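Local coordinates for ubiquitin domain-containing protein DSK2,putative (Plasmodium falciparum, PDB 6JL3) that probably acts as a ubiquitin shuttle factor that recognises receptors of the proteasome through its ubiquitin-like domain, at residues A[9-14]-A[71-76]. Numbering follows the deposited sequence.
Sequences FKVTGG and MHLVRS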
ATOM      1  N   PHE A   9      -2.633   0.660  -6.635  1.00  9.84           N
ATOM      2  CA  PHE A   9      -3.429   1.361  -5.645  1.00 10.08           C
ATOM      3  C   PHE A   9      -4.562   2.118  -6.312  1.00 10.88           C
ATOM      4  O   PHE A   9      -4.359   2.808  -7.321  1.00 13.51           O
ATOM      5  CB  PHE A   9      -2.576   2.343  -4.859  1.00 10.81           C
ATOM      6  CG  PHE A   9      -1.691   1.670  -3.889  1.00 11.43           C
ATOM      7  CD1 PHE A   9      -0.453   1.209  -4.285  1.00 13.43           C
ATOM      8  CD2 PHE A   9      -2.115   1.442  -2.592  1.00 14.16           C
ATOM      9  CE1 PHE A   9       0.356   0.559  -3.402  1.00 16.57           C
ATOM     10  CE2 PHE A   9      -1.305   0.796  -1.701  1.00 14.61           C
ATOM     11  CZ  PHE A   9      -0.069   0.351  -2.108  1.00 14.78           C
ATOM     12  N   LYS A  10      -5.751   1.982  -5.738  1.00 10.32           N
ATOM     13  CA  LYS A  10      -6.891   2.834  -6.029  1.00 11.00           C
ATOM     14  C   LYS A  10      -7.041   3.779  -4.849  1.00 10.40           C
ATOM     15  O   LYS A  10      -7.222   3.329  -3.706  1.00 11.99           O
ATOM     16  CB  LYS A  10      -8.144   1.995  -6.228  1.00 12.48           C
ATOM     17  CG  LYS A  10      -8.089   1.188  -7.509  1.00 15.20           C
ATOM     18  CD  LYS A  10      -9.326   0.343  -7.694  1.00 20.55           C
ATOM     19  CE  LYS A  10      -9.410  -0.232  -9.102  1.00 24.88           C
ATOM     20  NZ  LYS A  10     -10.719  -0.918  -9.318  1.00 29.97           N
ATOM     21  N   VAL A  11      -6.927   5.077  -5.123  1.00 10.21           N
ATOM     22  CA  VAL A  11      -6.895   6.113  -4.103  1.00 10.67           C
ATOM     23  C   VAL A  11      -8.145   6.969  -4.228  1.00 11.05           C
ATOM     24  O   VAL A  11      -8.593   7.273  -5.342  1.00 11.50           O
ATOM     25  CB  VAL A  11      -5.638   6.991  -4.278  1.00 11.38           C
ATOM     26  CG1 VAL A  11      -5.486   7.951  -3.113  1.00 12.94           C
ATOM     27  CG2 VAL A  11      -4.396   6.131  -4.461  1.00 13.24           C
ATOM     28  N   THR A  12      -8.685   7.388  -3.078  1.00 11.02           N
ATOM     29  CA  THR A  12      -9.841   8.273  -3.069  1.00 11.79           C
ATOM     30  C   THR A  12      -9.619   9.438  -4.026  1.00 11.85           C
ATOM     31  O   THR A  12      -8.511   9.978  -4.140  1.00 13.06           O
ATOM     32  CB  THR A  12     -10.067   8.833  -1.661  1.00 14.16           C
ATOM     33  OG1 THR A  12     -10.106   7.768  -0.714  1.00 15.14           O
ATOM     34  CG2 THR A  12     -11.385   9.589  -1.576  1.00 16.64           C
ATOM     35  N   GLY A  13     -10.684   9.830  -4.716  1.00 12.62           N
ATOM     36  CA  GLY A  13     -10.598  10.885  -5.699  1.00 13.38           C
ATOM     37  C   GLY A  13     -10.264  10.422  -7.092  1.00 15.04           C
ATOM     38  O   GLY A  13      -9.807  11.237  -7.903  1.00 16.47           O
ATOM     39  N   GLY A  14     -10.468   9.147  -7.401  1.00 15.10           N
ATOM     40  CA  GLY A  14     -10.271   8.662  -8.754  1.00 15.95           C
ATOM     41  C   GLY A  14      -8.828   8.642  -9.206  1.00 15.06           C
ATOM     42  O   GLY A  14      -8.542   8.901 -10.381  1.00 18.36           O
ATOM     43  N   MET A  71      -4.660  -2.703  -3.950  1.00  9.33           N
ATOM     44  CA  MET A  71      -5.059  -2.256  -2.629  1.00  9.47           C
ATOM     45  C   MET A  71      -5.763  -0.915  -2.771  1.00  9.44           C
ATOM     46  O   MET A  71      -5.640  -0.228  -3.788  1.00 10.57           O
ATOM     47  CB  MET A  71      -3.837  -2.083  -1.727  1.00 10.77           C
ATOM     48  CG  MET A  71      -2.975  -3.325  -1.623  1.00 11.04           C
ATOM     49  SD  MET A  71      -1.721  -3.169  -0.344  1.00 12.36           S
ATOM     50  CE  MET A  71      -0.900  -4.754  -0.456  1.00 12.78           C
ATOM     51  N   HIS A  72      -6.511  -0.540  -1.742  1.00  8.79           N
ATOM     52  CA  HIS A  72      -7.103   0.782  -1.683  1.00  9.08           C
ATOM     53  C   HIS A  72      -6.357   1.630  -0.672  1.00  9.20           C
ATOM     54  O   HIS A  72      -5.910   1.139   0.367  1.00 10.74           O
ATOM     55  CB  HIS A  72      -8.582   0.729  -1.323  1.00 11.30           C
ATOM     56  CG  HIS A  72      -9.440   0.215  -2.423  1.00 12.91           C
ATOM     57  ND1 HIS A  72      -9.507  -1.122  -2.749  1.00 14.89           N
ATOM     58  CD2 HIS A  72     -10.260   0.855  -3.290  1.00 15.90           C
ATOM     59  CE1 HIS A  72     -10.341  -1.286  -3.759  1.00 19.18           C
ATOM     60  NE2 HIS A  72     -10.812  -0.101  -4.108  1.00 19.81           N
ATOM     61  N   LEU A  73      -6.224   2.902  -0.986  1.00  9.19           N
ATOM     62  CA  LEU A  73      -5.627   3.886  -0.096  1.00  9.32           C
ATOM     63  C   LEU A  73      -6.667   4.959   0.184  1.00  9.47           C
ATOM     64  O   LEU A  73      -7.177   5.599  -0.748  1.00 10.70           O
ATOM     65  CB  LEU A  73      -4.380   4.484  -0.744  1.00 10.94           C
ATOM     66  CG  LEU A  73      -3.634   5.518   0.081  1.00 11.67           C
ATOM     67  CD1 LEU A  73      -3.095   4.916   1.357  1.00 16.06           C
ATOM     68  CD2 LEU A  73      -2.517   6.100  -0.767  1.00 14.32           C
ATOM     69  N   VAL A  74      -6.999   5.134   1.459  1.00  9.98           N
ATOM     70  CA  VAL A  74      -7.976   6.119   1.894  1.00 10.83           C
ATOM     71  C   VAL A  74      -7.354   6.972   2.996  1.00 11.53           C
ATOM     72  O   VAL A  74      -6.307   6.640   3.558  1.00 12.27           O
ATOM     73  CB  VAL A  74      -9.307   5.479   2.357  1.00 11.70           C
ATOM     74  CG1 VAL A  74      -9.890   4.613   1.242  1.00 12.39           C
ATOM     75  CG2 VAL A  74      -9.130   4.678   3.632  1.00 12.39           C
ATOM     76  N   ARG A  75      -8.005   8.094   3.274  1.00 13.33           N
ATOM     77  CA  ARG A  75      -7.587   8.993   4.332  1.00 15.39           C
ATOM     78  C   ARG A  75      -8.300   8.648   5.630  1.00 19.21           C
ATOM     79  O   ARG A  75      -9.473   8.264   5.630  1.00 26.44           O
ATOM     80  CB  ARG A  75      -7.964  10.427   3.985  1.00 21.40           C
ATOM     81  CG  ARG A  75      -7.090  11.133   2.991  1.00 27.62           C
ATOM     82  CD  ARG A  75      -7.485  12.608   2.922  1.00 30.67           C
ATOM     83  NE  ARG A  75      -6.751  13.274   1.855  1.00 32.36           N
ATOM     84  CZ  ARG A  75      -5.599  13.911   2.019  1.00 34.10           C
ATOM     85  NH1 ARG A  75      -5.041  14.002   3.219  1.00 31.63           N
ATOM     86  NH2 ARG A  75      -5.004  14.463   0.973  1.00 36.00           N
ATOM     87  N   SER A  76      -7.584   8.807   6.740  1.00 19.96           N
ATOM     88  CA  SER A  76      -8.180   8.697   8.065  1.00 25.83           C
ATOM     89  C   SER A  76      -9.422   9.567   8.107  1.00 26.13           C
ATOM     90  O   SER A  76      -9.340  10.768   7.854  1.00 27.23           O
ATOM     91  CB  SER A  76      -7.198   9.171   9.129  1.00 28.40           C
ATOM     92  OG  SER A  76      -6.675  10.440   8.794  1.00 31.31           O
TER
HETATM   93  O   HOH W   1     -10.343   8.860   1.827  1.00 20.37           O
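Strands 9-11 and 71-75 run parallel through the middle of the sheet, F9 beside M71, K10 beside H72 and V11 beside L73. Two nearly straight backbone bonds hold the register. K10 N gives its hydrogen to M71 O at 2.9 Å, close to the line of that C=O. L73 N reaches K10 O, also at 2.9 Å, from above the carbonyl plane. The third rung, T12 N to L73 O, has stretched to 3.3 Å and is weak; here the first strand ends and the chain turns off through G13 and G14.

The face carrying F9, V11, M71 and L73 is the packed one. F9 and M71 lie side by side, both with CG anti to the carbonyl carbon, so that CE2 of the F9 ring comes 3.8 Å from M71 CB. The extended M71 chain then carries SD to 5.0 Å from the F9 ring centroid, an oblique Met-aromatic contact. Farther along, CG2 of V11 meets L73 CB at 4.1 Å, and with L73 CG anti to the backbone N its CD2 branch also lies against V11 CG2. L30 and C34 of helix 27-35 close over F9, M71 and L73, while V11 packs against I40 and F17.

The other face is a thin, solvent-exposed layer: the H72 ring lies alongside the K10 chain, CD2 3.8 Å from K10 CB, while the lysine runs on extended, leading NZ away from the strand pair. Past the weak rung, water takes over: one molecule accepts from R75 N and is also hydrogen-bonded to T12 OG1, at 2.8 Å, bridging the diverging ends. This pairing of the N-terminal hairpin's first strand with the last strand, over a helix, is the central parallel pair of the ubiquitin beta-grasp fold.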